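PDB 3M94: translation initiation factor 4E from Ascaris suum, which binds the trimethylguanosine (m2,2,7G) cap and probably recruits capped mRNAs for the initiation of translation. Local coordinates for residues A[9-14]-A[55-60]. Sequence-based numbering, arbitrary orientation.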
loop_
_atom_site.group_PDB
_atom_site.type_symbol
_atom_site.label_atom_id
_atom_site.label_comp_id
_atom_site.label_asym_id
_atom_site.label_seq_id
_atom_site.Cartn_x
_atom_site.Cartn_y
_atom_site.Cartn_z
ATOM N N TRP A 9 -4.263 -1.786 12.264
ATOM C CA TRP A 9 -4.368 -1.401 10.867
ATOM C C TRP A 9 -5.840 -1.326 10.485
ATOM O O TRP A 9 -6.632 -2.183 10.889
ATOM C CB TRP A 9 -3.668 -2.432 9.971
ATOM C CG TRP A 9 -2.186 -2.513 10.203
ATOM C CD1 TRP A 9 -1.543 -3.329 11.106
ATOM C CD2 TRP A 9 -1.167 -1.740 9.553
ATOM N NE1 TRP A 9 -0.178 -3.120 11.031
ATOM C CE2 TRP A 9 0.077 -2.149 10.094
ATOM C CE3 TRP A 9 -1.181 -0.757 8.543
ATOM C CZ2 TRP A 9 1.301 -1.599 9.673
ATOM C CZ3 TRP A 9 0.036 -0.213 8.115
ATOM C CH2 TRP A 9 1.265 -0.633 8.694
ATOM N N ALA A 10 -6.199 -0.332 9.680
ATOM C CA ALA A 10 -7.572 -0.234 9.161
ATOM C C ALA A 10 -7.604 -0.449 7.646
ATOM O O ALA A 10 -6.781 0.102 6.905
ATOM C CB ALA A 10 -8.202 1.079 9.520
ATOM N N LEU A 11 -8.561 -1.276 7.213
ATOM C CA LEU A 11 -8.825 -1.490 5.803
ATOM C C LEU A 11 -9.931 -0.530 5.363
ATOM O O LEU A 11 -10.955 -0.421 6.030
ATOM C CB LEU A 11 -9.239 -2.945 5.543
ATOM C CG LEU A 11 -9.618 -3.318 4.105
ATOM C CD1 LEU A 11 -8.393 -3.360 3.196
ATOM C CD2 LEU A 11 -10.282 -4.676 4.127
ATOM N N TRP A 12 -9.680 0.185 4.262
ATOM C CA TRP A 12 -10.649 1.109 3.668
ATOM C C TRP A 12 -10.948 0.628 2.241
ATOM O O TRP A 12 -10.124 -0.038 1.600
ATOM C CB TRP A 12 -10.114 2.547 3.611
ATOM C CG TRP A 12 -9.688 3.163 4.929
ATOM C CD1 TRP A 12 -8.579 2.843 5.667
ATOM C CD2 TRP A 12 -10.350 4.228 5.644
ATOM N NE1 TRP A 12 -8.513 3.636 6.790
ATOM C CE2 TRP A 12 -9.589 4.487 6.804
ATOM C CE3 TRP A 12 -11.507 4.985 5.409
ATOM C CZ2 TRP A 12 -9.952 5.464 7.736
ATOM C CZ3 TRP A 12 -11.872 5.961 6.332
ATOM C CH2 TRP A 12 -11.095 6.191 7.486
ATOM N N TYR A 13 -12.139 0.957 1.772
ATOM C CA TYR A 13 -12.574 0.640 0.425
ATOM C C TYR A 13 -13.228 1.885 -0.129
ATOM O O TYR A 13 -14.007 2.539 0.568
ATOM C CB TYR A 13 -13.576 -0.530 0.438
ATOM C CG TYR A 13 -14.321 -0.735 -0.865
ATOM C CD1 TYR A 13 -13.641 -1.046 -2.034
ATOM C CD2 TYR A 13 -15.709 -0.626 -0.920
ATOM C CE1 TYR A 13 -14.311 -1.221 -3.237
ATOM C CE2 TYR A 13 -16.407 -0.814 -2.137
ATOM C CZ TYR A 13 -15.692 -1.113 -3.284
ATOM O OH TYR A 13 -16.338 -1.299 -4.483
ATOM N N LEU A 14 -12.883 2.230 -1.368
ATOM C CA LEU A 14 -13.561 3.315 -2.079
ATOM C C LEU A 14 -14.186 2.759 -3.356
ATOM O O LEU A 14 -13.489 2.188 -4.193
ATOM C CB LEU A 14 -12.597 4.465 -2.420
ATOM C CG LEU A 14 -13.224 5.753 -3.024
ATOM C CD1 LEU A 14 -12.440 6.967 -2.597
ATOM C CD2 LEU A 14 -13.371 5.717 -4.541
ATOM N N SER A 55 -12.307 1.908 -8.435
ATOM C CA SER A 55 -12.302 1.491 -7.027
ATOM C C SER A 55 -10.889 1.363 -6.470
ATOM O O SER A 55 -9.954 1.095 -7.233
ATOM C CB SER A 55 -13.031 0.162 -6.849
ATOM O OG SER A 55 -14.395 0.323 -7.134
ATOM N N ASP A 56 -10.758 1.541 -5.149
ATOM C CA ASP A 56 -9.477 1.387 -4.417
ATOM C C ASP A 56 -9.641 0.590 -3.128
ATOM O O ASP A 56 -10.717 0.579 -2.533
ATOM C CB ASP A 56 -8.924 2.731 -3.938
ATOM C CG ASP A 56 -8.994 3.826 -4.971
ATOM O OD1 ASP A 56 -8.665 3.610 -6.157
ATOM O OD2 ASP A 56 -9.344 4.937 -4.551
ATOM N N TYR A 57 -8.546 -0.027 -2.681
ATOM C CA TYR A 57 -8.407 -0.474 -1.294
ATOM C C TYR A 57 -7.281 0.327 -0.662
ATOM O O TYR A 57 -6.331 0.706 -1.356
ATOM C CB TYR A 57 -8.047 -1.954 -1.214
ATOM C CG TYR A 57 -9.174 -2.964 -1.387
ATOM C CD1 TYR A 57 -9.016 -4.061 -2.233
ATOM C CD2 TYR A 57 -10.351 -2.864 -0.666
ATOM C CE1 TYR A 57 -10.023 -5.024 -2.377
ATOM C CE2 TYR A 57 -11.364 -3.818 -0.793
ATOM C CZ TYR A 57 -11.191 -4.885 -1.659
ATOM O OH TYR A 57 -12.179 -5.827 -1.778
ATOM N N TYR A 58 -7.388 0.583 0.644
ATOM C CA TYR A 58 -6.322 1.223 1.419
ATOM C C TYR A 58 -6.112 0.408 2.688
ATOM O O TYR A 58 -7.073 -0.033 3.305
ATOM C CB TYR A 58 -6.672 2.663 1.823
ATOM C CG TYR A 58 -7.131 3.569 0.687
ATOM C CD1 TYR A 58 -6.262 4.487 0.106
ATOM C CD2 TYR A 58 -8.446 3.531 0.227
ATOM C CE1 TYR A 58 -6.678 5.334 -0.934
ATOM C CE2 TYR A 58 -8.871 4.367 -0.815
ATOM C CZ TYR A 58 -7.984 5.262 -1.384
ATOM O OH TYR A 58 -8.410 6.075 -2.396
ATOM N N LEU A 59 -4.849 0.210 3.064
ATOM C CA LEU A 59 -4.546 -0.358 4.364
ATOM C C LEU A 59 -3.624 0.597 5.094
ATOM O O LEU A 59 -2.439 0.698 4.747
ATOM C CB LEU A 59 -3.905 -1.749 4.280
ATOM C CG LEU A 59 -3.963 -2.431 5.671
ATOM C CD1 LEU A 59 -5.340 -3.099 5.918
ATOM C CD2 LEU A 59 -2.841 -3.435 5.870
ATOM N N PHE A 60 -4.173 1.304 6.089
ATOM C CA PHE A 60 -3.420 2.329 6.801
ATOM C C PHE A 60 -3.414 2.078 8.296
ATOM O O PHE A 60 -4.355 1.463 8.844
ATOM C CB PHE A 60 -3.968 3.729 6.501
ATOM C CG PHE A 60 -3.446 4.321 5.190
ATOM C CD1 PHE A 60 -3.725 3.699 3.966
ATOM C CD2 PHE A 60 -2.652 5.465 5.191
ATOM C CE1 PHE A 60 -3.228 4.200 2.779
ATOM C CE2 PHE A 60 -2.169 5.989 3.996
ATOM C CZ PHE A 60 -2.449 5.347 2.792
#
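Tyr58, with CG anti to its carbonyl carbon (chi1 -52°), and Leu14, with CG anti to its backbone N (chi1 -173°), lie side by side and point the same way, Tyr58 CE2 4.1 Å from Leu14 CB, which meets the ring at its edge. Tyr58 OH donates a weak hydrogen bond to Asp56 OD2 at 2.6 Å, two residues back on the same strand. On the opposite face of the sheet, Leu59 CD1 packs 3.9 Å from Leu11 CB, the two side chains crossing at about a right angle. Farther along this face the Tyr13 and Tyr57 rings meet obliquely, CD1 of Tyr13 lying 3.8 Å from CE2 of Tyr57. Leu59 also rests on helix 88-104, and Tyr57 OH is hydrogen-bonded to the Gln46 carbonyl oxygen. Six backbone hydrogen bonds join the strands through Ala10-Phe60, Trp12-Tyr58 and Leu14-Asp56; the shortest, Ala10 N to Phe60 O at 2.7 Å, is nearly straight. Leu14 and Tyr58 lean on Trp22 of the cap pocket, while Asp56 OD1 holds Arg123 by a salt bridge and Asn121 by a hydrogen bond, probably favouring the ionised carboxylate. These antiparallel neighbours belong to the curved, helix-backed sheet of the eIF4E fold, with the Asp56 side chain about 4 Å, at nearest atoms, from the bound trimethylguanosine diphosphate.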